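Local structure of nicotinate phosphoribosyltransferase (Saccharomyces cerevisiae, 1VLP) at residues Ser14-Lys19 and Phe69-Asn74; Lys59-Trp64 and Ser152-Lys157; Glu255-Ala260 and Lys421-Tyr426; Phe285-Phe290 and Ile403-Gly408. The protein catalyses the first step of NAD biosynthesis from nicotinic acid, the ATP-dependent formation of nicotinate D-ribonucleotide from nicotinate and 5-phospho-alpha-D-ribose 1-diphosphate. All blocks are in the same frame, centred on the assembly; numbering follows the deposited sequence.

Contact 1: residues Ser14-Lys19 and Phe69-Asn74; sequences SEPVIK and FSYLGN
Y71 reaches from helix 59-71 to the extended chain at S14-P16, and its ring carries most of the contact. Its first torsion sets CG beside the backbone N, anti to the carbonyl carbon (chi1 -66°). At the far end of the ring, OH donates to S14 O at 2.7 Å. That bond lies in the carbonyl plane on a lone pair, at a C=O...O angle of 133°. P16 packs against the same ring: its CB comes within 3.6 Å of Y71 CD2, and its CG makes an off-centre CH-pi contact 4.2 Å from the Y71 ring centroid. The pyrrolidine and the phenol cross at about a right angle. S14 OG sits 3.6 Å from Y71 CE2, but its stronger polar partner is E67, one turn back on the helix. A second, looser point of packing lies deeper, where I18 CG2 meets L72 CD2 at 4.0 Å; beyond it, I18 and L72 rest on L150 and L147 of helix 144-159. On the solvent side the segment bonds to itself: K19 NZ forms a salt bridge with E15 OE2, modelled doubtfully short, and donates to P16 O; neither charged side chain touches 69-74. The arrangement is plain tertiary packing of an N-terminal arm, without regular secondary structure, against a helix of the N-terminal domain of the NAPRTase family, away from the annotated sites.

Contact 2: residues Lys59-Trp64 and Ser152-Lys157; sequences KEAINW and SEAYFK
The indole of W64, from helix 59-71, packs on A154, E153 and K157 of helix 144-159. From CB, its CG stands anti to the backbone N (chi1 -176°), which starts the indole toward the second helix. CE3 and CZ3, on the six-membered ring, both lie 3.7 Å from A154 CB. CH2, next along the rim, meets E153 CG at 4.1 Å; the carboxylate of E153 is engaged beyond the pair, OE1 accepting from the backbone N of L197. Over the same side of the ring, toward its pyrrole part, K157 crosses the indole at about a right angle. Its CD stands 4.0 Å above the W64 ring plane, offset toward the rim, and its CE lies 4.1 Å from W64 NE1, so the lysine's aliphatic part does the touching. One turn before W64, the small A61 faces A154, their CB atoms 4.5 Å apart. No hydrogen bond joins the segments. F158 of the second helix adds to the packing round W64 and A61. The short helical segments approach to 9.2 Å between axes at 146°, a roughly antiparallel helix-helix packing with the CA atoms of A61 and A154 nearest each other and W64 beside them, within the N-terminal part of the NAPRTase fold.

Contact 3: residues Glu255-Ala260 and Lys421-Tyr426; sequences EDYLHA and KEELGY
Mainly apolar packing without a hydrogen bond across it joins Y257 and L258, in the loop between helices 244-254 and 260-272, to E423 and L424 at the end of the C-terminal helix 414-423. L424 does most of the work with one methyl: its CD2 sits 3.8 Å from Y257 O and equally close to L258 CA, pressing on the backbone between the two residues. The two leucines also touch, L258 CD1 lying 4.2 Å from L424 CD2. L258 CG is anti to the backbone N (chi1 -170°), and the second torsion (chi2 62°) then places CD1, 3.8 Å from E423 O. E423, exposed to solvent, borders the contact, its OE1 4.3 Å from Y257 CB, while OE2 forms a salt bridge with R419 one turn back. The Y257 ring itself leads inward, edge-to-face with F285. The loop is braced by its own polar bonds: D256 OD2 accepts from H259 ND1 at 2.9 Å, the donor lying on the syn side and the bond nearly straight at 169°. D256 OD1 also accepts from H259 N, at 3.1 Å from above the carboxylate plane, making an Asx motif just before helix 260-272. Across the contact, helix 414-423 finishes with G425 at positive phi, Y426 N bonded back to K421 O and G425 N to E422 O, a Schellman motif.

Contact 4: residues Phe285-Phe290 and Ile403-Gly408; sequences FGTDDF and ISDNLG
T287 and D405 face each other through two hydrogen bonds, their side chains crossing at about a right angle. The D405 carboxylate presents both oxygens to one residue. OD1 accepts from T287 N at 2.8 Å through its syn lone pair, with an N-H...O angle of 172°, and OD2 accepts from T287 OG1 at 2.6 Å, the hydroxyl lying on the syn side and 15° out of the carboxylate plane. The first torsion of T287 sets OG1 beside its own backbone N (chi1 -66°), which brings the two donors round to the two oxygens. T287 OG1 is also hydrogen-bonded to T282 OG1, and the backbone N of D405 to S309 OG, tying both partners to neighbouring loops. T287 opens helix 287-291, so the aspartate reaches from a distant loop to a backbone N-H of the helix's first turn; the positive end of the helix probably helps to stabilise its charge. G286, at the N-cap position, lies beside the carboxylate, its CA 3.5 Å from D405 OD1. All this lies in the TIM-barrel-like NAPRTase domain, with the T287 side chain about 10 Å from that of R306, which by similarity binds nicotinate. The apolar end of the contact is set by F285 and I403, whose side chains likewise cross at about a right angle. I403 points toward the other segment, its CD1 3.9 Å from F285 CA and 4.1 Å from F285 CD1. Beside it S404 OG donates to I403 O; it also accepts from N406 N at 3.0 Å, an ST turn.

In the fold
Contacts 1 and 2 share helix 59-71 and touch: V17 CG2 of contact 1 lies 3.6 Å from W64 CZ2 of contact 2, so the N-terminal arm packs on the same indole as helix 144-159. Contacts 3 and 4 form a second pair, on the opposite side of the chain's centre from contact 1; their centres are 11 Å apart and Y426 OH probably bonds to F285 O. Contacts 2 and 4 are buried, contacts 1 and 3 partly so. The chemistry does not follow burial: contacts 2 and 3 lack hydrogen bonds between their segments, whereas contact 1 has one from a tyrosine and contact 4 two onto a carboxylate.

Contact 1: residues Ser14-Lys19 and Phe69-Asn74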
loop_
_atom_site.group_PDB
_atom_site.type_symbol
_atom_site.label_atom_id
_atom_site.label_comp_id
_atom_site.label_asym_id
_atom_site.label_seq_id
_atom_site.Cartn_x
_atom_site.Cartn_y
_atom_site.Cartn_z
ATOM N N SER A 14 -23.662 -5.318 13.657
ATOM C CA SER A 14 -22.738 -4.205 13.792
ATOM C C SER A 14 -22.859 -3.278 12.595
ATOM O O SER A 14 -23.276 -3.688 11.516
ATOM C CB SER A 14 -21.298 -4.688 13.950
ATOM O OG SER A 14 -20.807 -5.350 12.789
ATOM N N GLU A 15 -22.548 -2.005 12.826
ATOM C CA GLU A 15 -22.493 -1.016 11.752
ATOM C C GLU A 15 -21.285 -1.347 10.883
ATOM O O GLU A 15 -20.193 -1.611 11.415
ATOM C CB GLU A 15 -22.307 0.395 12.331
ATOM C CG GLU A 15 -22.072 1.441 11.233
ATOM C CD GLU A 15 -22.167 2.878 11.691
ATOM O OE1 GLU A 15 -22.491 3.130 12.879
ATOM O OE2 GLU A 15 -21.930 3.757 10.827
ATOM N N PRO A 16 -21.474 -1.406 9.555
ATOM C CA PRO A 16 -20.306 -1.660 8.684
ATOM C C PRO A 16 -19.272 -0.535 8.775
ATOM O O PRO A 16 -19.628 0.645 8.724
ATOM C CB PRO A 16 -20.910 -1.658 7.285
ATOM C CG PRO A 16 -22.392 -1.840 7.486
ATOM C CD PRO A 16 -22.717 -1.225 8.785
ATOM N N VAL A 17 -18.005 -0.921 8.932
ATOM C CA VAL A 17 -16.911 0.050 9.079
ATOM C C VAL A 17 -16.476 0.541 7.701
ATOM O O VAL A 17 -16.208 1.740 7.515
ATOM C CB VAL A 17 -15.753 -0.533 9.951
ATOM C CG1 VAL A 17 -14.478 0.307 9.811
ATOM C CG2 VAL A 17 -16.221 -0.619 11.400
ATOM N N ILE A 18 -16.435 -0.379 6.745
ATOM C CA ILE A 18 -15.955 -0.112 5.389
ATOM C C ILE A 18 -17.205 0.242 4.569
ATOM O O ILE A 18 -17.999 -0.643 4.179
ATOM C CB ILE A 18 -15.250 -1.303 4.796
ATOM C CG1 ILE A 18 -14.080 -1.801 5.693
ATOM C CG2 ILE A 18 -14.785 -0.996 3.362
ATOM C CD1 ILE A 18 -12.927 -0.808 5.854
ATOM N N LYS A 19 -17.410 1.541 4.382
ATOM C CA LYS A 19 -18.651 2.065 3.812
ATOM C C LYS A 19 -18.540 2.308 2.295
ATOM O O LYS A 19 -19.538 2.645 1.643
ATOM C CB LYS A 19 -19.027 3.327 4.557
ATOM C CG LYS A 19 -19.292 3.077 6.026
ATOM C CD LYS A 19 -19.820 4.312 6.675
ATOM C CE LYS A 19 -19.986 4.132 8.197
ATOM N NZ LYS A 19 -21.049 3.148 8.544
ATOM N N PHE A 69 -16.453 -8.800 7.319
ATOM C CA PHE A 69 -16.029 -9.339 6.052
ATOM C C PHE A 69 -17.241 -9.575 5.169
ATOM O O PHE A 69 -17.182 -9.311 3.964
ATOM C CB PHE A 69 -15.259 -10.650 6.203
ATOM C CG PHE A 69 -13.901 -10.540 6.882
ATOM C CD1 PHE A 69 -13.292 -9.319 7.201
ATOM C CD2 PHE A 69 -13.228 -11.705 7.229
ATOM C CE1 PHE A 69 -12.027 -9.271 7.790
ATOM C CE2 PHE A 69 -11.983 -11.661 7.842
ATOM C CZ PHE A 69 -11.393 -10.445 8.139
ATOM N N SER A 70 -18.327 -10.104 5.740
ATOM C CA SER A 70 -19.505 -10.376 4.916
ATOM C C SER A 70 -20.066 -9.092 4.290
ATOM O O SER A 70 -20.572 -9.090 3.172
ATOM C CB SER A 70 -20.573 -11.121 5.709
ATOM O OG SER A 70 -21.245 -10.278 6.645
ATOM N N TYR A 71 -20.010 -7.983 5.048
ATOM C CA TYR A 71 -20.522 -6.707 4.581
ATOM C C TYR A 71 -19.806 -6.188 3.339
ATOM O O TYR A 71 -20.345 -5.412 2.557
ATOM C CB TYR A 71 -20.369 -5.658 5.673
ATOM C CG TYR A 71 -21.196 -5.849 6.924
ATOM C CD1 TYR A 71 -22.377 -6.657 6.956
ATOM C CD2 TYR A 71 -20.846 -5.169 8.069
ATOM C CE1 TYR A 71 -23.156 -6.764 8.119
ATOM C CE2 TYR A 71 -21.608 -5.290 9.233
ATOM C CZ TYR A 71 -22.755 -6.058 9.260
ATOM O OH TYR A 71 -23.470 -6.163 10.427
ATOM N N LEU A 72 -18.583 -6.615 3.141
ATOM C CA LEU A 72 -17.871 -6.239 1.899
ATOM C C LEU A 72 -18.640 -6.665 0.666
ATOM O O LEU A 72 -18.559 -6.032 -0.386
ATOM C CB LEU A 72 -16.479 -6.873 1.870
ATOM C CG LEU A 72 -15.569 -6.442 3.014
ATOM C CD1 LEU A 72 -14.229 -7.169 2.912
ATOM C CD2 LEU A 72 -15.344 -4.899 3.104
ATOM N N GLY A 73 -19.365 -7.771 0.778
ATOM C CA GLY A 73 -20.207 -8.215 -0.312
ATOM C C GLY A 73 -21.411 -7.321 -0.657
ATOM O O GLY A 73 -22.061 -7.523 -1.683
ATOM N N ASN A 74 -21.712 -6.362 0.202
ATOM C CA ASN A 74 -22.827 -5.408 0.018
ATOM C C ASN A 74 -22.422 -4.103 -0.655
ATOM O O ASN A 74 -23.270 -3.338 -1.086
ATOM C CB ASN A 74 -23.416 -5.051 1.384
ATOM C CG ASN A 74 -24.063 -6.249 2.103
ATOM O OD1 ASN A 74 -24.471 -7.232 1.473
ATOM N ND2 ASN A 74 -24.212 -6.132 3.407
#

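Contact 2: residues Lys59-Trp64 and Ser152-Lys157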
loop_
_atom_site.group_PDB
_atom_site.type_symbol
_atom_site.label_atom_id
_atom_site.label_comp_id
_atom_site.label_asym_id
_atom_site.label_seq_id
_atom_site.Cartn_x
_atom_site.Cartn_y
_atom_site.Cartn_z
ATOM N N LYS A 59 -12.671 -14.414 20.845
ATOM C CA LYS A 59 -13.871 -14.798 20.126
ATOM C C LYS A 59 -14.682 -13.593 19.714
ATOM O O LYS A 59 -15.239 -13.567 18.616
ATOM C CB LYS A 59 -14.726 -15.762 20.968
ATOM C CG LYS A 59 -14.193 -17.190 20.945
ATOM N N GLU A 60 -14.736 -12.587 20.565
ATOM C CA GLU A 60 -15.486 -11.365 20.215
ATOM C C GLU A 60 -14.974 -10.734 18.916
ATOM O O GLU A 60 -15.755 -10.443 17.998
ATOM C CB GLU A 60 -15.367 -10.320 21.314
ATOM C CG GLU A 60 -16.487 -9.267 21.261
ATOM C CD GLU A 60 -16.495 -8.322 22.478
ATOM O OE1 GLU A 60 -15.588 -8.410 23.358
ATOM O OE2 GLU A 60 -17.431 -7.489 22.543
ATOM N N ALA A 61 -13.654 -10.549 18.847
ATOM C CA ALA A 61 -13.014 -9.966 17.634
ATOM C C ALA A 61 -13.303 -10.810 16.391
ATOM O O ALA A 61 -13.637 -10.276 15.316
ATOM C CB ALA A 61 -11.536 -9.860 17.847
ATOM N N ILE A 62 -13.189 -12.126 16.540
ATOM C CA ILE A 62 -13.385 -13.038 15.419
ATOM C C ILE A 62 -14.821 -12.949 14.882
ATOM O O ILE A 62 -15.062 -12.872 13.658
ATOM C CB ILE A 62 -12.982 -14.461 15.820
ATOM C CG1 ILE A 62 -11.462 -14.522 16.027
ATOM C CG2 ILE A 62 -13.472 -15.514 14.761
ATOM C CD1 ILE A 62 -10.942 -15.787 16.737
ATOM N N ASN A 63 -15.781 -12.941 15.803
ATOM C CA ASN A 63 -17.184 -12.888 15.381
ATOM C C ASN A 63 -17.481 -11.557 14.666
ATOM O O ASN A 63 -18.229 -11.549 13.692
ATOM C CB ASN A 63 -18.122 -13.111 16.567
ATOM C CG ASN A 63 -18.040 -14.538 17.119
ATOM O OD1 ASN A 63 -17.733 -15.460 16.380
ATOM N ND2 ASN A 63 -18.315 -14.706 18.425
ATOM N N TRP A 64 -16.945 -10.445 15.174
ATOM C CA TRP A 64 -17.136 -9.147 14.557
ATOM C C TRP A 64 -16.499 -9.136 13.160
ATOM O O TRP A 64 -17.068 -8.653 12.211
ATOM C CB TRP A 64 -16.547 -8.049 15.452
ATOM C CG TRP A 64 -16.750 -6.658 15.005
ATOM C CD1 TRP A 64 -17.798 -5.855 15.320
ATOM C CD2 TRP A 64 -15.841 -5.860 14.241
ATOM N NE1 TRP A 64 -17.611 -4.594 14.780
ATOM C CE2 TRP A 64 -16.420 -4.581 14.106
ATOM C CE3 TRP A 64 -14.588 -6.094 13.666
ATOM C CZ2 TRP A 64 -15.780 -3.558 13.457
ATOM C CZ3 TRP A 64 -13.953 -5.057 13.018
ATOM C CH2 TRP A 64 -14.543 -3.817 12.915
ATOM N N SER A 152 -6.998 -4.795 11.998
ATOM C CA SER A 152 -6.409 -3.826 12.947
ATOM C C SER A 152 -7.500 -3.208 13.824
ATOM O O SER A 152 -7.375 -3.182 15.052
ATOM C CB SER A 152 -5.665 -2.740 12.181
ATOM O OG SER A 152 -4.926 -1.888 12.996
ATOM N N GLU A 153 -8.564 -2.716 13.188
ATOM C CA GLU A 153 -9.660 -2.117 13.961
ATOM C C GLU A 153 -10.258 -3.084 15.003
ATOM O O GLU A 153 -10.454 -2.706 16.135
ATOM C CB GLU A 153 -10.708 -1.518 13.026
ATOM C CG GLU A 153 -11.855 -0.895 13.794
ATOM C CD GLU A 153 -12.484 0.329 13.142
ATOM O OE1 GLU A 153 -12.013 0.837 12.098
ATOM O OE2 GLU A 153 -13.481 0.798 13.717
ATOM N N ALA A 154 -10.491 -4.335 14.612
ATOM C CA ALA A 154 -10.980 -5.423 15.493
ATOM C C ALA A 154 -10.071 -5.599 16.719
ATOM O O ALA A 154 -10.534 -5.638 17.849
ATOM C CB ALA A 154 -11.090 -6.723 14.722
ATOM N N TYR A 155 -8.765 -5.667 16.453
ATOM C CA TYR A 155 -7.778 -5.929 17.493
ATOM C C TYR A 155 -7.860 -4.807 18.549
ATOM O O TYR A 155 -7.927 -5.082 19.762
ATOM C CB TYR A 155 -6.341 -6.059 16.900
ATOM C CG TYR A 155 -5.342 -6.415 17.952
ATOM C CD1 TYR A 155 -5.183 -7.775 18.376
ATOM C CD2 TYR A 155 -4.615 -5.432 18.608
ATOM C CE1 TYR A 155 -4.307 -8.123 19.395
ATOM C CE2 TYR A 155 -3.749 -5.771 19.662
ATOM C CZ TYR A 155 -3.609 -7.128 20.044
ATOM O OH TYR A 155 -2.734 -7.453 21.093
ATOM N N PHE A 156 -7.905 -3.539 18.105
ATOM C CA PHE A 156 -7.923 -2.400 19.033
ATOM C C PHE A 156 -9.273 -2.058 19.624
ATOM O O PHE A 156 -9.344 -1.291 20.542
ATOM C CB PHE A 156 -7.213 -1.201 18.433
ATOM C CG PHE A 156 -5.743 -1.452 18.308
ATOM C CD1 PHE A 156 -4.943 -1.489 19.462
ATOM C CD2 PHE A 156 -5.168 -1.766 17.091
ATOM C CE1 PHE A 156 -3.567 -1.772 19.383
ATOM C CE2 PHE A 156 -3.809 -2.027 17.005
ATOM C CZ PHE A 156 -3.022 -2.033 18.145
ATOM N N LYS A 157 -10.307 -2.649 19.063
ATOM C CA LYS A 157 -11.669 -2.540 19.595
ATOM C C LYS A 157 -11.968 -3.571 20.673
ATOM O O LYS A 157 -12.653 -3.269 21.666
ATOM C CB LYS A 157 -12.658 -2.694 18.416
ATOM C CG LYS A 157 -14.045 -2.181 18.624
ATOM C CD LYS A 157 -14.887 -2.352 17.297
ATOM C CE LYS A 157 -16.277 -1.748 17.439
ATOM N NZ LYS A 157 -16.238 -0.253 17.591
#

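Contact 3: residues Glu255-Ala260 and Lys421-Tyr426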
loop_
_atom_site.group_PDB
_atom_site.type_symbol
_atom_site.label_atom_id
_atom_site.label_comp_id
_atom_site.label_asym_id
_atom_site.label_seq_id
_atom_site.Cartn_x
_atom_site.Cartn_y
_atom_site.Cartn_z
ATOM N N GLU A 255 6.603 -17.767 -15.006
ATOM C CA GLU A 255 7.918 -17.917 -14.396
ATOM C C GLU A 255 9.071 -17.403 -15.290
ATOM O O GLU A 255 10.205 -17.861 -15.193
ATOM C CB GLU A 255 8.112 -19.350 -13.872
ATOM C CG GLU A 255 7.131 -19.664 -12.725
ATOM C CD GLU A 255 7.528 -20.891 -11.941
ATOM O OE1 GLU A 255 7.749 -21.960 -12.557
ATOM O OE2 GLU A 255 7.625 -20.789 -10.704
ATOM N N ASP A 256 8.766 -16.418 -16.142
ATOM C CA ASP A 256 9.802 -15.689 -16.834
ATOM C C ASP A 256 10.227 -14.508 -15.943
ATOM O O ASP A 256 9.713 -13.372 -16.086
ATOM C CB ASP A 256 9.313 -15.164 -18.194
ATOM C CG ASP A 256 10.469 -14.660 -19.066
ATOM O OD1 ASP A 256 11.598 -14.433 -18.544
ATOM O OD2 ASP A 256 10.262 -14.533 -20.288
ATOM N N TYR A 257 11.176 -14.772 -15.036
ATOM C CA TYR A 257 11.656 -13.727 -14.160
ATOM C C TYR A 257 12.654 -12.872 -14.896
ATOM O O TYR A 257 12.736 -11.684 -14.626
ATOM C CB TYR A 257 12.272 -14.287 -12.879
ATOM C CG TYR A 257 11.218 -14.796 -11.925
ATOM C CD1 TYR A 257 10.623 -16.050 -12.122
ATOM C CD2 TYR A 257 10.787 -14.016 -10.849
ATOM C CE1 TYR A 257 9.655 -16.506 -11.238
ATOM C CE2 TYR A 257 9.830 -14.453 -9.986
ATOM C CZ TYR A 257 9.271 -15.706 -10.174
ATOM O OH TYR A 257 8.297 -16.125 -9.310
ATOM N N LEU A 258 13.390 -13.488 -15.818
ATOM C CA LEU A 258 14.438 -12.778 -16.593
ATOM C C LEU A 258 13.851 -11.544 -17.312
ATOM O O LEU A 258 14.515 -10.530 -17.420
ATOM C CB LEU A 258 15.098 -13.721 -17.600
ATOM C CG LEU A 258 16.356 -13.212 -18.319
ATOM C CD1 LEU A 258 17.478 -12.938 -17.318
ATOM C CD2 LEU A 258 16.813 -14.211 -19.369
ATOM N N HIS A 259 12.619 -11.640 -17.801
ATOM C CA HIS A 259 12.015 -10.523 -18.517
ATOM C C HIS A 259 10.864 -9.842 -17.802
ATOM O O HIS A 259 10.193 -9.015 -18.395
ATOM C CB HIS A 259 11.559 -10.982 -19.897
ATOM C CG HIS A 259 12.637 -11.654 -20.683
ATOM N ND1 HIS A 259 12.596 -12.992 -21.006
ATOM C CD2 HIS A 259 13.794 -11.175 -21.198
ATOM C CE1 HIS A 259 13.674 -13.303 -21.709
ATOM N NE2 HIS A 259 14.419 -12.220 -21.834
ATOM N N ALA A 260 10.637 -10.179 -16.532
ATOM C CA ALA A 260 9.446 -9.721 -15.799
ATOM C C ALA A 260 9.426 -8.196 -15.562
ATOM O O ALA A 260 8.384 -7.577 -15.733
ATOM C CB ALA A 260 9.343 -10.435 -14.486
ATOM N N LYS A 421 17.221 -15.879 -7.875
ATOM C CA LYS A 421 18.495 -15.181 -7.650
ATOM C C LYS A 421 19.586 -15.645 -8.624
ATOM O O LYS A 421 20.401 -14.834 -9.110
ATOM C CB LYS A 421 18.962 -15.365 -6.222
ATOM C CG LYS A 421 18.250 -14.506 -5.235
ATOM C CD LYS A 421 18.556 -15.008 -3.847
ATOM C CE LYS A 421 18.185 -14.071 -2.774
ATOM N NZ LYS A 421 18.521 -14.737 -1.469
ATOM N N GLU A 422 19.556 -16.935 -8.950
ATOM C CA GLU A 422 20.486 -17.526 -9.910
ATOM C C GLU A 422 20.188 -17.032 -11.318
ATOM O O GLU A 422 21.092 -16.507 -11.980
ATOM C CB GLU A 422 20.406 -19.049 -9.834
ATOM C CG GLU A 422 20.934 -19.595 -8.505
ATOM C CD GLU A 422 20.728 -21.107 -8.297
ATOM O OE1 GLU A 422 20.103 -21.788 -9.163
ATOM O OE2 GLU A 422 21.196 -21.606 -7.235
ATOM N N GLU A 423 18.916 -17.138 -11.736
ATOM C CA GLU A 423 18.465 -16.699 -13.073
ATOM C C GLU A 423 18.745 -15.217 -13.322
ATOM O O GLU A 423 19.093 -14.837 -14.448
ATOM C CB GLU A 423 16.998 -17.041 -13.312
ATOM C CG GLU A 423 16.692 -18.551 -13.423
ATOM C CD GLU A 423 15.210 -18.899 -13.310
ATOM O OE1 GLU A 423 14.347 -17.971 -13.360
ATOM O OE2 GLU A 423 14.901 -20.114 -13.167
ATOM N N LEU A 424 18.648 -14.398 -12.281
ATOM C CA LEU A 424 18.891 -12.945 -12.384
ATOM C C LEU A 424 20.338 -12.544 -12.118
ATOM O O LEU A 424 20.676 -11.351 -12.119
ATOM C CB LEU A 424 17.953 -12.174 -11.433
ATOM C CG LEU A 424 16.486 -12.444 -11.786
ATOM C CD1 LEU A 424 15.562 -11.577 -10.986
ATOM C CD2 LEU A 424 16.224 -12.329 -13.308
ATOM N N GLY A 425 21.194 -13.544 -11.931
ATOM C CA GLY A 425 22.615 -13.283 -11.747
ATOM C C GLY A 425 23.076 -12.726 -10.420
ATOM O O GLY A 425 24.213 -12.276 -10.306
ATOM N N TYR A 426 22.251 -12.760 -9.381
ATOM C CA TYR A 426 22.767 -12.368 -8.049
ATOM C C TYR A 426 23.660 -13.455 -7.451
ATOM O O TYR A 426 24.499 -13.182 -6.590
ATOM C CB TYR A 426 21.648 -12.073 -7.073
ATOM C CG TYR A 426 20.785 -10.955 -7.514
ATOM C CD1 TYR A 426 21.308 -9.682 -7.647
ATOM C CD2 TYR A 426 19.444 -11.160 -7.811
ATOM C CE1 TYR A 426 20.507 -8.614 -8.073
ATOM C CE2 TYR A 426 18.631 -10.103 -8.257
ATOM C CZ TYR A 426 19.170 -8.826 -8.374
ATOM O OH TYR A 426 18.394 -7.765 -8.779
#

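Contact 4: residues Phe285-Phe290 and Ile403-Gly408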
loop_
_atom_site.group_PDB
_atom_site.type_symbol
_atom_site.label_atom_id
_atom_site.label_comp_id
_atom_site.label_asym_id
_atom_site.label_seq_id
_atom_site.Cartn_x
_atom_site.Cartn_y
_atom_site.Cartn_z
ATOM N N PHE A 285 12.569 -7.621 -7.495
ATOM C CA PHE A 285 13.570 -8.660 -7.796
ATOM C C PHE A 285 14.983 -8.071 -7.715
ATOM O O PHE A 285 15.874 -8.527 -8.393
ATOM C CB PHE A 285 13.328 -9.311 -9.156
ATOM C CG PHE A 285 11.991 -9.963 -9.248
ATOM C CD1 PHE A 285 11.516 -10.712 -8.165
ATOM C CD2 PHE A 285 11.179 -9.774 -10.344
ATOM C CE1 PHE A 285 10.235 -11.258 -8.185
ATOM C CE2 PHE A 285 9.916 -10.336 -10.387
ATOM C CZ PHE A 285 9.444 -11.065 -9.299
ATOM N N GLY A 286 15.108 -7.047 -6.891
ATOM C CA GLY A 286 16.356 -6.340 -6.646
ATOM C C GLY A 286 16.511 -5.202 -7.635
ATOM O O GLY A 286 16.220 -5.340 -8.804
ATOM N N THR A 287 16.902 -4.050 -7.134
ATOM C CA THR A 287 17.055 -2.878 -7.994
ATOM C C THR A 287 18.036 -3.035 -9.187
ATOM O O THR A 287 17.767 -2.529 -10.281
ATOM C CB THR A 287 17.338 -1.659 -7.119
ATOM O OG1 THR A 287 16.180 -1.396 -6.321
ATOM C CG2 THR A 287 17.649 -0.452 -7.983
ATOM N N ASP A 288 19.116 -3.785 -9.014
ATOM C CA ASP A 288 20.034 -4.081 -10.123
ATOM C C ASP A 288 19.377 -4.723 -11.369
ATOM O O ASP A 288 19.690 -4.347 -12.531
ATOM C CB ASP A 288 21.160 -4.971 -9.604
ATOM C CG ASP A 288 22.106 -4.252 -8.658
ATOM O OD1 ASP A 288 22.088 -3.011 -8.606
ATOM O OD2 ASP A 288 22.867 -4.948 -7.950
ATOM N N ASP A 289 18.490 -5.702 -11.151
ATOM C CA ASP A 289 17.818 -6.343 -12.268
ATOM C C ASP A 289 16.929 -5.319 -12.991
ATOM O O ASP A 289 16.902 -5.270 -14.238
ATOM C CB ASP A 289 16.947 -7.509 -11.816
ATOM C CG ASP A 289 16.274 -8.165 -12.975
ATOM O OD1 ASP A 289 17.026 -8.821 -13.710
ATOM O OD2 ASP A 289 15.049 -7.977 -13.179
ATOM N N PHE A 290 16.200 -4.542 -12.181
ATOM C CA PHE A 290 15.318 -3.488 -12.688
ATOM C C PHE A 290 16.091 -2.507 -13.567
ATOM O O PHE A 290 15.668 -2.187 -14.690
ATOM C CB PHE A 290 14.612 -2.725 -11.581
ATOM C CG PHE A 290 13.650 -1.719 -12.107
ATOM C CD1 PHE A 290 12.359 -2.071 -12.449
ATOM C CD2 PHE A 290 14.052 -0.420 -12.321
ATOM C CE1 PHE A 290 11.509 -1.154 -12.978
ATOM C CE2 PHE A 290 13.172 0.498 -12.876
ATOM C CZ PHE A 290 11.936 0.138 -13.183
ATOM N N ILE A 403 12.224 -10.490 -3.742
ATOM C CA ILE A 403 13.613 -10.542 -3.325
ATOM C C ILE A 403 13.878 -9.343 -2.420
ATOM O O ILE A 403 14.412 -9.507 -1.317
ATOM C CB ILE A 403 14.587 -10.607 -4.525
ATOM C CG1 ILE A 403 14.448 -11.965 -5.224
ATOM C CG2 ILE A 403 16.026 -10.393 -4.058
ATOM C CD1 ILE A 403 15.076 -12.027 -6.544
ATOM N N SER A 404 13.456 -8.152 -2.866
ATOM C CA SER A 404 13.705 -6.861 -2.190
ATOM C C SER A 404 15.182 -6.495 -2.314
ATOM O O SER A 404 15.956 -7.229 -2.881
ATOM C CB SER A 404 13.286 -6.824 -0.707
ATOM O OG SER A 404 14.350 -7.183 0.144
ATOM N N ASP A 405 15.532 -5.307 -1.811
ATOM C CA ASP A 405 16.923 -4.818 -1.775
ATOM C C ASP A 405 17.616 -5.134 -0.430
ATOM O O ASP A 405 18.816 -4.915 -0.288
ATOM C CB ASP A 405 16.946 -3.304 -2.042
ATOM C CG ASP A 405 16.939 -2.950 -3.545
ATOM O OD1 ASP A 405 17.187 -3.826 -4.376
ATOM O OD2 ASP A 405 16.729 -1.757 -3.854
ATOM N N ASN A 406 16.868 -5.672 0.526
ATOM C CA ASN A 406 17.441 -6.230 1.769
ATOM C C ASN A 406 17.671 -7.687 1.408
ATOM O O ASN A 406 16.787 -8.520 1.595
ATOM C CB ASN A 406 16.430 -6.048 2.902
ATOM C CG ASN A 406 17.044 -6.167 4.288
ATOM O OD1 ASN A 406 17.972 -6.937 4.517
ATOM N ND2 ASN A 406 16.507 -5.392 5.228
ATOM N N LEU A 407 18.830 -7.957 0.804
ATOM C CA LEU A 407 19.080 -9.145 -0.061
ATOM C C LEU A 407 18.867 -10.559 0.513
ATOM O O LEU A 407 18.492 -11.487 -0.235
ATOM N N GLY A 408 19.142 -10.717 1.815
ATOM C CA GLY A 408 18.843 -11.950 2.542
ATOM C C GLY A 408 17.556 -11.879 3.350
ATOM O O GLY A 408 17.317 -12.719 4.234
#